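Local structure of SAM-dependent methyltransferase (Exiguobacterium sibiricum 255-15, 3D2L) at residues V57-L62 and V81-D87; Q158-F164 and H176-I182; E169-S173 and Q198-P202. The protein probably transfers a methyl group from S-adenosylmethionine to a substrate that its fold alone does not reveal. All coordinates share one frame. Residue numbers count along the deposited sequence, not the author numbering.

Contact 1: V57-L62 and V81-D87; sequences VTGVDL and VDFWVQD
The edge strand 82-85 of the Rossmann-like methyltransferase sheet pairs in parallel with its neighbour 57-61; helix 64-76 links them as a beta-alpha-beta crossover. Both are extended, their axes 4.7 Å apart at closest approach and their N-to-C directions 23° apart. Gly59 lies beside Phe83 (CA-CA 4.5 Å), Val60 beside Trp84 (CA-CA 5.0 Å) and Asp61 beside Val85 (CA-CA 5.3 Å).

The backbone ladder has four hydrogen bonds: Gly59 N to Asp82 O (2.8 Å), Trp84 N to Gly59 O (2.9 Å), Asp61 N to Trp84 O (3.3 Å) and Gln86 N to Asp61 O (3.1 Å). CA-H...O contacts run alongside, such as Val60 CA to Trp84 O and Phe83 CA to Gly59 O, both 3.2 Å. At the N-terminal end of the pairing water 1 donates to Val57 O (2.6 Å) and accepts from Asp82 N (3.0 Å), bridging a backbone pair that is not directly bonded, with Val57 O 4.0 Å from Asp82 N.

Among the side chains, Phe83 (m) places its ring beside Gly59, where a beta carbon would clash with CD1; the ring continues onto helices 46-51 and 64-76. On the other face, Thr58 CG2 meets the edge of the Trp84 indole (m) at CD1, 3.8 Å, and Val60 CG1 reaches Gln86 CB at 3.5 Å. Leu62 CD2 rests 3.8 Å from Asp87 CB.

Asp61 (t), ending its strand, turns its carboxylate to Ser63 N and Gly43 N. The strands are therefore joined chiefly through peptide groups, while this acid ties the strand end to neighbouring loops, consistent with the cofactor-binding end of class I methyltransferases.

Contact 2: Q158-F164 and H176-I182; sequences QSSYIWF and HELTFFI
This is an antiparallel beta-hairpin pairing between the two inner strands of the four-stranded sheet that stands apart from the Rossmann-like sheet. Strands 159-164 and 176-182 are extended, with axes 4.6 Å apart and N-to-C directions at 163°. Hydrogen-bonded pairs are Ser160-Phe181, Ile162-Thr179 and Phe164-Glu177; Ser159-Ile182, Tyr161-Phe180 and Trp163-Leu178 are non-hydrogen-bonded, with CA-CA distances of 4.4, 4.4 and 4.6 Å.

Each hydrogen-bonded pair makes two bonds: Ser160 N to Phe181 O 3.0 Å and Phe181 N to Ser160 O 2.8 Å; Ile162 N to Thr179 O 3.0 Å and Thr179 N to Ile162 O 2.9 Å; Phe164 N to Glu177 O 3.0 Å and Glu177 N to Phe164 O 2.9 Å. Water 2 also donates to Ile162 O (2.9 Å).

One face is largely apolar. Trp163 (t) receives Leu178 CD2 over its five-membered ring, a CH-pi contact 3.9 Å from the centroid, and its NE1 lies 3.0 Å from His176 ND1; His176 NE2 is hydrogen-bonded to Gln198 OE1. Tyr161 (p) packs CB against Phe180 CD2 at 3.8 Å. On the other face Ile162 CD1 lies 4.5 Å from Phe181 CE2.

Helix 9-14 lies against the face carrying Ser159, Tyr161, Phe180 and Ile182, with Val10 and Leu14 among its contacts. Strand 150-155 flanks 159-164, and strand 189-199 flanks 176-182, where Thr179 and Glu177 bond to Asp193 and Thr195.

Contact 3: E169-S173 and Q198-P202; sequences EEPLS and QRTYP
Glu170 to Ser173 form a type II beta turn, with Pro171 at -61/143 and Leu172 at 57/38, in the connection of the hairpin between strands 159-167 and 173-183. It docks against the end of the next strand, where 198-199 is extended and 200-202 leads to Pro202, the N-cap of helix 203-212. Ser173 and Arg199 make an antiparallel non-hydrogen-bonded pair (CA-CA 4.1 Å). Beyond it, Thr200 N donates to Leu172 O (2.9 Å); Ser173 CA itself approaches Gln198 O at 3.2 Å. Within the turn, Ser173 OG (p) bonds to Glu170 O at 2.7 Å, sharing the acceptor of the weak 3.4 Å bond from Ser173 N.

Leu172 (m, t) points toward the second segment: CB lies 4.0 Å from Thr200 CG2, CD1 3.7 Å from Pro202 CD, and the side chain also touches helix 140-144. Arg199 is fully extended, all trans, alongside the turn. Its NH2 forms a 3.4 Å salt bridge with Glu170 OE1, which sits over the guanidinium face, so the attraction is by charge alone; NH1 bonds to Gln111 O. Water 3 joins both backbones and this side chain, donating to Pro171 O (2.7 Å) and Thr200 O (2.5 Å) and accepting from Arg199 NE (3.0 Å).

Overall arrangement
Contact 1 comes first along the chain, at one edge of the seven-stranded methyltransferase sheet; contacts 2 and 3 follow and interlock, their segments alternating in sequence. Both reach the separate four-stranded antiparallel sheet, in which strand 173-183 lies between 159-167 and 189-199. Their centres are about 23 Å apart, yet they touch where His176 NE2 approaches Gln198 OE1 at 2.9 Å, probably a hydrogen bond. Contact 1 lies about 26 Å, centre to centre, from each of them and touches neither; contact 3 is across the chain's centre from it. The chain thus carries an antiparallel sheet beside its Rossmann-like core, and 198-202 leads from it back to helix 203-212.

Contact 1: V57-L62 and V81-D87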
loop_
_atom_site.group_PDB
_atom_site.type_symbol
_atom_site.label_atom_id
_atom_site.label_comp_id
_atom_site.label_asym_id
_atom_site.label_seq_id
_atom_site.Cartn_x
_atom_site.Cartn_y
_atom_site.Cartn_z
ATOM N N VAL A 57 1.010 4.367 15.737
ATOM C CA VAL A 57 1.222 4.435 14.289
ATOM C C VAL A 57 1.418 5.824 13.756
ATOM O O VAL A 57 0.832 6.798 14.242
ATOM C CB VAL A 57 0.005 3.761 13.521
ATOM C CG1 VAL A 57 0.349 3.489 12.021
ATOM C CG2 VAL A 57 -0.349 2.481 14.170
ATOM N N THR A 58 2.265 5.907 12.743
ATOM C CA THR A 58 2.506 7.128 12.014
ATOM C C THR A 58 2.283 6.763 10.559
ATOM O O THR A 58 2.780 5.718 10.107
ATOM C CB THR A 58 3.938 7.620 12.199
ATOM O OG1 THR A 58 4.152 7.928 13.566
ATOM C CG2 THR A 58 4.188 8.829 11.376
ATOM N N GLY A 59 1.481 7.568 9.850
ATOM C CA GLY A 59 1.229 7.367 8.443
ATOM C C GLY A 59 1.975 8.344 7.543
ATOM O O GLY A 59 2.116 9.526 7.839
ATOM N N VAL A 60 2.415 7.868 6.388
ATOM C CA VAL A 60 3.141 8.685 5.436
ATOM C C VAL A 60 2.643 8.403 4.017
ATOM O O VAL A 60 2.408 7.258 3.657
ATOM C CB VAL A 60 4.652 8.349 5.517
ATOM C CG1 VAL A 60 5.377 8.861 4.334
ATOM C CG2 VAL A 60 5.268 8.890 6.823
ATOM N N ASP A 61 2.429 9.461 3.234
ATOM C CA ASP A 61 2.040 9.338 1.820
ATOM C C ASP A 61 2.516 10.584 1.045
ATOM O O ASP A 61 2.755 11.639 1.632
ATOM C CB ASP A 61 0.537 9.218 1.723
ATOM C CG ASP A 61 0.081 8.665 0.407
ATOM O OD1 ASP A 61 0.164 7.434 0.219
ATOM O OD2 ASP A 61 -0.436 9.436 -0.415
ATOM N N LEU A 62 2.647 10.480 -0.272
ATOM C CA LEU A 62 3.020 11.645 -1.073
ATOM C C LEU A 62 1.835 12.581 -1.332
ATOM O O LEU A 62 2.050 13.715 -1.715
ATOM C CB LEU A 62 3.677 11.257 -2.419
ATOM C CG LEU A 62 5.200 11.160 -2.478
ATOM C CD1 LEU A 62 5.647 10.586 -3.820
ATOM C CD2 LEU A 62 5.863 12.534 -2.230
ATOM N N VAL A 81 -3.000 9.776 15.366
ATOM C CA VAL A 81 -2.174 9.279 14.319
ATOM C C VAL A 81 -1.585 10.447 13.526
ATOM O O VAL A 81 -2.283 11.220 12.886
ATOM C CB VAL A 81 -2.943 8.331 13.384
ATOM C CG1 VAL A 81 -2.018 7.761 12.382
ATOM C CG2 VAL A 81 -3.606 7.179 14.184
ATOM N N ASP A 82 -0.280 10.547 13.577
ATOM C CA ASP A 82 0.445 11.567 12.829
ATOM C C ASP A 82 0.527 11.115 11.386
ATOM O O ASP A 82 0.962 10.019 11.163
ATOM C CB ASP A 82 1.869 11.672 13.349
ATOM C CG ASP A 82 1.972 12.353 14.678
ATOM O OD1 ASP A 82 1.290 13.363 14.925
ATOM O OD2 ASP A 82 2.772 11.889 15.483
ATOM N N PHE A 83 0.054 11.944 10.448
ATOM C CA PHE A 83 0.193 11.737 9.028
ATOM C C PHE A 83 1.129 12.848 8.489
ATOM O O PHE A 83 0.938 14.077 8.735
ATOM C CB PHE A 83 -1.178 11.763 8.325
ATOM C CG PHE A 83 -2.107 10.608 8.696
ATOM C CD1 PHE A 83 -1.972 9.365 8.098
ATOM C CD2 PHE A 83 -3.138 10.785 9.642
ATOM C CE1 PHE A 83 -2.816 8.333 8.402
ATOM C CE2 PHE A 83 -3.967 9.778 9.961
ATOM C CZ PHE A 83 -3.812 8.514 9.340
ATOM N N TRP A 84 2.153 12.431 7.765
ATOM C CA TRP A 84 3.118 13.340 7.200
ATOM C C TRP A 84 3.280 13.072 5.722
ATOM O O TRP A 84 3.118 11.917 5.294
ATOM C CB TRP A 84 4.474 13.180 7.883
ATOM C CG TRP A 84 4.471 13.398 9.383
ATOM C CD1 TRP A 84 4.663 12.455 10.349
ATOM C CD2 TRP A 84 4.275 14.647 10.078
ATOM N NE1 TRP A 84 4.623 13.038 11.591
ATOM C CE2 TRP A 84 4.365 14.377 11.454
ATOM C CE3 TRP A 84 3.986 15.958 9.664
ATOM C CZ2 TRP A 84 4.204 15.371 12.424
ATOM C CZ3 TRP A 84 3.840 16.945 10.621
ATOM C CH2 TRP A 84 3.944 16.644 11.990
ATOM N N VAL A 85 3.552 14.143 4.959
ATOM C CA VAL A 85 3.735 14.056 3.494
ATOM C C VAL A 85 5.193 13.733 3.252
ATOM O O VAL A 85 6.065 14.524 3.570
ATOM C CB VAL A 85 3.363 15.364 2.778
ATOM C CG1 VAL A 85 3.688 15.304 1.262
ATOM C CG2 VAL A 85 1.880 15.695 3.034
ATOM N N GLN A 86 5.460 12.538 2.745
ATOM C CA GLN A 86 6.819 12.112 2.467
ATOM C C GLN A 86 6.783 11.043 1.404
ATOM O O GLN A 86 5.837 10.299 1.299
ATOM C CB GLN A 86 7.515 11.494 3.694
ATOM C CG GLN A 86 7.666 12.344 4.930
ATOM C CD GLN A 86 8.522 11.665 6.008
ATOM O OE1 GLN A 86 9.275 10.738 5.732
ATOM N NE2 GLN A 86 8.399 12.141 7.244
ATOM N N ASP A 87 7.857 10.970 0.650
ATOM C CA ASP A 87 8.054 9.982 -0.399
ATOM C C ASP A 87 8.664 8.740 0.295
ATOM O O ASP A 87 9.609 8.909 1.073
ATOM C CB ASP A 87 9.034 10.617 -1.382
ATOM C CG ASP A 87 9.261 9.803 -2.621
ATOM O OD1 ASP A 87 9.191 8.554 -2.573
ATOM O OD2 ASP A 87 9.556 10.441 -3.655
HETATM O O HOH W 1 1.428 8.931 15.507
#

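Contact 2: Q158-F164 and H176-I182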
loop_
_atom_site.group_PDB
_atom_site.type_symbol
_atom_site.label_atom_id
_atom_site.label_comp_id
_atom_site.label_asym_id
_atom_site.label_seq_id
_atom_site.Cartn_x
_atom_site.Cartn_y
_atom_site.Cartn_z
ATOM N N GLN A 158 -21.529 8.509 -3.904
ATOM C CA GLN A 158 -21.118 9.843 -4.373
ATOM C C GLN A 158 -20.416 9.878 -5.721
ATOM O O GLN A 158 -20.270 10.953 -6.310
ATOM C CB GLN A 158 -20.196 10.493 -3.340
ATOM C CG GLN A 158 -20.723 10.436 -1.912
ATOM C CD GLN A 158 -19.925 11.327 -0.967
ATOM O OE1 GLN A 158 -19.202 10.839 -0.102
ATOM N NE2 GLN A 158 -20.022 12.639 -1.165
ATOM N N SER A 159 -19.967 8.717 -6.200
ATOM C CA SER A 159 -19.253 8.646 -7.448
ATOM C C SER A 159 -19.368 7.259 -8.101
ATOM O O SER A 159 -19.753 6.278 -7.455
ATOM C CB SER A 159 -17.769 8.950 -7.200
ATOM O OG SER A 159 -17.162 7.939 -6.390
ATOM N N SER A 160 -18.999 7.216 -9.376
ATOM C CA SER A 160 -18.931 5.997 -10.184
ATOM C C SER A 160 -17.571 6.070 -10.884
ATOM O O SER A 160 -17.044 7.159 -11.085
ATOM C CB SER A 160 -20.071 5.945 -11.218
ATOM O OG SER A 160 -21.368 5.973 -10.606
ATOM N N TYR A 161 -16.996 4.927 -11.221
ATOM C CA TYR A 161 -15.725 4.876 -11.940
ATOM C C TYR A 161 -15.705 3.789 -12.984
ATOM O O TYR A 161 -16.444 2.807 -12.918
ATOM C CB TYR A 161 -14.524 4.659 -10.991
ATOM C CG TYR A 161 -14.436 3.265 -10.376
ATOM C CD1 TYR A 161 -13.831 2.229 -11.056
ATOM C CD2 TYR A 161 -14.984 2.990 -9.111
ATOM C CE1 TYR A 161 -13.757 0.955 -10.526
ATOM C CE2 TYR A 161 -14.911 1.713 -8.566
ATOM C CZ TYR A 161 -14.282 0.700 -9.280
ATOM O OH TYR A 161 -14.188 -0.591 -8.788
ATOM N N ILE A 162 -14.842 4.013 -13.957
ATOM C CA ILE A 162 -14.548 3.077 -15.028
ATOM C C ILE A 162 -13.016 2.957 -14.949
ATOM O O ILE A 162 -12.278 3.944 -15.014
ATOM C CB ILE A 162 -14.982 3.562 -16.411
ATOM C CG1 ILE A 162 -16.514 3.639 -16.476
ATOM C CG2 ILE A 162 -14.494 2.602 -17.482
ATOM C CD1 ILE A 162 -17.105 4.290 -17.765
ATOM N N TRP A 163 -12.564 1.730 -14.805
ATOM C CA TRP A 163 -11.156 1.410 -14.655
ATOM C C TRP A 163 -10.712 0.384 -15.677
ATOM O O TRP A 163 -11.240 -0.718 -15.728
ATOM C CB TRP A 163 -10.965 0.913 -13.242
ATOM C CG TRP A 163 -9.665 0.240 -12.907
ATOM C CD1 TRP A 163 -8.510 0.248 -13.616
ATOM C CD2 TRP A 163 -9.360 -0.395 -11.660
ATOM N NE1 TRP A 163 -7.529 -0.438 -12.940
ATOM C CE2 TRP A 163 -8.010 -0.823 -11.727
ATOM C CE3 TRP A 163 -10.103 -0.673 -10.511
ATOM C CZ2 TRP A 163 -7.387 -1.528 -10.695
ATOM C CZ3 TRP A 163 -9.483 -1.357 -9.473
ATOM C CH2 TRP A 163 -8.128 -1.780 -9.577
ATOM N N PHE A 164 -9.773 0.789 -16.530
ATOM C CA PHE A 164 -9.168 -0.093 -17.508
ATOM C C PHE A 164 -7.777 -0.451 -16.996
ATOM O O PHE A 164 -6.997 0.430 -16.639
ATOM C CB PHE A 164 -8.996 0.558 -18.873
ATOM C CG PHE A 164 -10.290 1.051 -19.477
ATOM C CD1 PHE A 164 -11.371 0.195 -19.634
ATOM C CD2 PHE A 164 -10.404 2.353 -19.941
ATOM C CE1 PHE A 164 -12.568 0.651 -20.195
ATOM C CE2 PHE A 164 -11.588 2.799 -20.505
ATOM C CZ PHE A 164 -12.662 1.949 -20.628
ATOM N N HIS A 176 -3.160 1.733 -15.153
ATOM C CA HIS A 176 -4.559 1.804 -14.724
ATOM C C HIS A 176 -5.129 3.127 -15.176
ATOM O O HIS A 176 -4.715 4.175 -14.665
ATOM C CB HIS A 176 -4.671 1.774 -13.191
ATOM C CG HIS A 176 -4.060 0.565 -12.572
ATOM N ND1 HIS A 176 -4.500 -0.712 -12.839
ATOM C CD2 HIS A 176 -3.046 0.441 -11.679
ATOM C CE1 HIS A 176 -3.773 -1.573 -12.144
ATOM N NE2 HIS A 176 -2.904 -0.895 -11.411
ATOM N N GLU A 177 -6.060 3.094 -16.133
ATOM C CA GLU A 177 -6.717 4.316 -16.613
ATOM C C GLU A 177 -8.031 4.418 -15.899
ATOM O O GLU A 177 -8.931 3.630 -16.136
ATOM C CB GLU A 177 -6.913 4.292 -18.119
ATOM C CG GLU A 177 -5.600 4.291 -18.875
ATOM C CD GLU A 177 -4.921 5.640 -18.939
ATOM O OE1 GLU A 177 -5.252 6.539 -18.126
ATOM O OE2 GLU A 177 -4.058 5.805 -19.841
ATOM N N LEU A 178 -8.113 5.392 -14.997
ATOM C CA LEU A 178 -9.296 5.619 -14.200
ATOM C C LEU A 178 -10.069 6.843 -14.652
ATOM O O LEU A 178 -9.477 7.864 -15.016
ATOM C CB LEU A 178 -8.924 5.824 -12.738
ATOM C CG LEU A 178 -8.801 4.633 -11.798
ATOM C CD1 LEU A 178 -10.200 4.030 -11.520
ATOM C CD2 LEU A 178 -7.865 3.632 -12.377
ATOM N N THR A 179 -11.397 6.724 -14.621
ATOM C CA THR A 179 -12.296 7.850 -14.866
ATOM C C THR A 179 -13.304 7.813 -13.725
ATOM O O THR A 179 -13.927 6.795 -13.519
ATOM C CB THR A 179 -13.009 7.774 -16.209
ATOM O OG1 THR A 179 -12.058 8.011 -17.255
ATOM C CG2 THR A 179 -14.121 8.880 -16.338
ATOM N N PHE A 180 -13.424 8.913 -12.992
ATOM C CA PHE A 180 -14.420 9.060 -11.917
ATOM C C PHE A 180 -15.476 10.044 -12.368
ATOM O O PHE A 180 -15.149 11.050 -12.985
ATOM C CB PHE A 180 -13.782 9.598 -10.611
ATOM C CG PHE A 180 -12.777 8.650 -10.002
ATOM C CD1 PHE A 180 -11.440 8.704 -10.385
ATOM C CD2 PHE A 180 -13.197 7.652 -9.123
ATOM C CE1 PHE A 180 -10.506 7.803 -9.867
ATOM C CE2 PHE A 180 -12.264 6.748 -8.586
ATOM C CZ PHE A 180 -10.926 6.822 -8.974
ATOM N N PHE A 181 -16.738 9.734 -12.082
ATOM C CA PHE A 181 -17.844 10.650 -12.290
ATOM C C PHE A 181 -18.318 10.939 -10.892
ATOM O O PHE A 181 -18.856 10.049 -10.222
ATOM C CB PHE A 181 -18.955 10.060 -13.150
ATOM C CG PHE A 181 -18.557 9.886 -14.555
ATOM C CD1 PHE A 181 -18.510 10.971 -15.396
ATOM C CD2 PHE A 181 -18.169 8.637 -15.025
ATOM C CE1 PHE A 181 -18.106 10.819 -16.708
ATOM C CE2 PHE A 181 -17.769 8.468 -16.330
ATOM C CZ PHE A 181 -17.732 9.559 -17.171
ATOM N N ILE A 182 -18.066 12.165 -10.439
ATOM C CA ILE A 182 -18.402 12.588 -9.095
ATOM C C ILE A 182 -19.637 13.463 -9.142
ATOM O O ILE A 182 -19.690 14.453 -9.898
ATOM C CB ILE A 182 -17.255 13.400 -8.415
ATOM C CG1 ILE A 182 -15.931 12.650 -8.471
ATOM C CG2 ILE A 182 -17.613 13.737 -6.972
ATOM C CD1 ILE A 182 -15.154 12.883 -9.713
HETATM O O HOH W 2 -11.246 4.808 -17.555
#

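Contact 3: E169-S173 and Q198-P202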
loop_
_atom_site.group_PDB
_atom_site.type_symbol
_atom_site.label_atom_id
_atom_site.label_comp_id
_atom_site.label_asym_id
_atom_site.label_seq_id
_atom_site.Cartn_x
_atom_site.Cartn_y
_atom_site.Cartn_z
ATOM N N GLU A 169 4.591 -0.868 -20.602
ATOM C CA GLU A 169 5.710 -1.130 -21.522
ATOM C C GLU A 169 6.738 -2.075 -20.927
ATOM O O GLU A 169 7.278 -2.930 -21.618
ATOM C CB GLU A 169 6.413 0.175 -21.914
ATOM C CG GLU A 169 5.498 1.209 -22.556
ATOM C CD GLU A 169 4.803 0.687 -23.806
ATOM O OE1 GLU A 169 5.455 -0.031 -24.601
ATOM O OE2 GLU A 169 3.605 1.002 -23.987
ATOM N N GLU A 170 7.045 -1.902 -19.654
ATOM C CA GLU A 170 7.991 -2.790 -18.980
ATOM C C GLU A 170 7.340 -4.124 -18.615
ATOM O O GLU A 170 6.114 -4.197 -18.416
ATOM C CB GLU A 170 8.512 -2.138 -17.694
ATOM C CG GLU A 170 9.426 -0.948 -17.913
ATOM C CD GLU A 170 10.800 -1.343 -18.460
ATOM O OE1 GLU A 170 11.300 -2.445 -18.141
ATOM O OE2 GLU A 170 11.396 -0.534 -19.202
ATOM N N PRO A 171 8.156 -5.180 -18.467
ATOM C CA PRO A 171 7.585 -6.459 -18.051
ATOM C C PRO A 171 6.921 -6.366 -16.688
ATOM O O PRO A 171 7.411 -5.664 -15.812
ATOM C CB PRO A 171 8.800 -7.393 -17.957
ATOM C CG PRO A 171 9.980 -6.481 -17.888
ATOM C CD PRO A 171 9.610 -5.268 -18.668
ATOM N N LEU A 172 5.813 -7.079 -16.527
ATOM C CA LEU A 172 5.078 -7.121 -15.262
ATOM C C LEU A 172 4.643 -5.732 -14.775
ATOM O O LEU A 172 4.646 -5.441 -13.566
ATOM C CB LEU A 172 5.911 -7.841 -14.199
ATOM C CG LEU A 172 6.416 -9.251 -14.529
ATOM C CD1 LEU A 172 7.193 -9.808 -13.319
ATOM C CD2 LEU A 172 5.248 -10.158 -14.936
ATOM N N SER A 173 4.238 -4.887 -15.724
ATOM C CA SER A 173 3.747 -3.541 -15.427
ATOM C C SER A 173 2.299 -3.422 -15.897
ATOM O O SER A 173 1.836 -4.183 -16.755
ATOM C CB SER A 173 4.623 -2.465 -16.089
ATOM O OG SER A 173 4.376 -2.384 -17.479
ATOM N N GLN A 198 1.718 0.754 -12.161
ATOM C CA GLN A 198 2.236 -0.217 -11.208
ATOM C C GLN A 198 3.141 -1.212 -11.887
ATOM O O GLN A 198 2.993 -1.487 -13.073
ATOM C CB GLN A 198 1.125 -0.924 -10.474
ATOM C CG GLN A 198 0.519 -0.112 -9.369
ATOM C CD GLN A 198 -0.461 -0.931 -8.569
ATOM O OE1 GLN A 198 -1.288 -1.676 -9.155
ATOM N NE2 GLN A 198 -0.384 -0.830 -7.226
ATOM N N ARG A 199 4.113 -1.707 -11.125
ATOM C CA ARG A 199 5.056 -2.642 -11.633
ATOM C C ARG A 199 5.453 -3.612 -10.523
ATOM O O ARG A 199 5.589 -3.259 -9.331
ATOM C CB ARG A 199 6.296 -1.900 -12.198
ATOM C CG ARG A 199 7.366 -2.798 -12.757
ATOM C CD ARG A 199 8.503 -1.958 -13.271
ATOM N NE ARG A 199 9.542 -2.797 -13.845
ATOM C CZ ARG A 199 10.671 -2.325 -14.322
ATOM N NH1 ARG A 199 10.900 -1.016 -14.332
ATOM N NH2 ARG A 199 11.556 -3.169 -14.827
ATOM N N THR A 200 5.600 -4.864 -10.918
ATOM C CA THR A 200 6.016 -5.874 -9.999
ATOM C C THR A 200 7.175 -6.679 -10.585
ATOM O O THR A 200 7.637 -6.429 -11.729
ATOM C CB THR A 200 4.807 -6.726 -9.492
ATOM O OG1 THR A 200 5.127 -7.269 -8.211
ATOM C CG2 THR A 200 4.418 -7.850 -10.506
ATOM N N TYR A 201 7.682 -7.577 -9.753
ATOM C CA TYR A 201 8.817 -8.431 -10.024
ATOM C C TYR A 201 8.564 -9.818 -9.425
ATOM O O TYR A 201 7.701 -9.977 -8.511
ATOM C CB TYR A 201 10.088 -7.835 -9.377
ATOM C CG TYR A 201 10.390 -6.430 -9.849
ATOM C CD1 TYR A 201 9.881 -5.313 -9.164
ATOM C CD2 TYR A 201 11.167 -6.210 -10.984
ATOM C CE1 TYR A 201 10.126 -4.032 -9.615
ATOM C CE2 TYR A 201 11.455 -4.928 -11.409
ATOM C CZ TYR A 201 10.921 -3.844 -10.727
ATOM O OH TYR A 201 11.185 -2.556 -11.165
ATOM N N PRO A 202 9.263 -10.845 -9.957
ATOM C CA PRO A 202 9.189 -12.147 -9.302
ATOM C C PRO A 202 9.628 -12.004 -7.829
ATOM O O PRO A 202 10.482 -11.189 -7.521
ATOM C CB PRO A 202 10.182 -12.993 -10.098
ATOM C CG PRO A 202 10.202 -12.371 -11.457
ATOM C CD PRO A 202 10.062 -10.894 -11.196
HETATM O O HOH W 3 9.057 -5.755 -13.705
#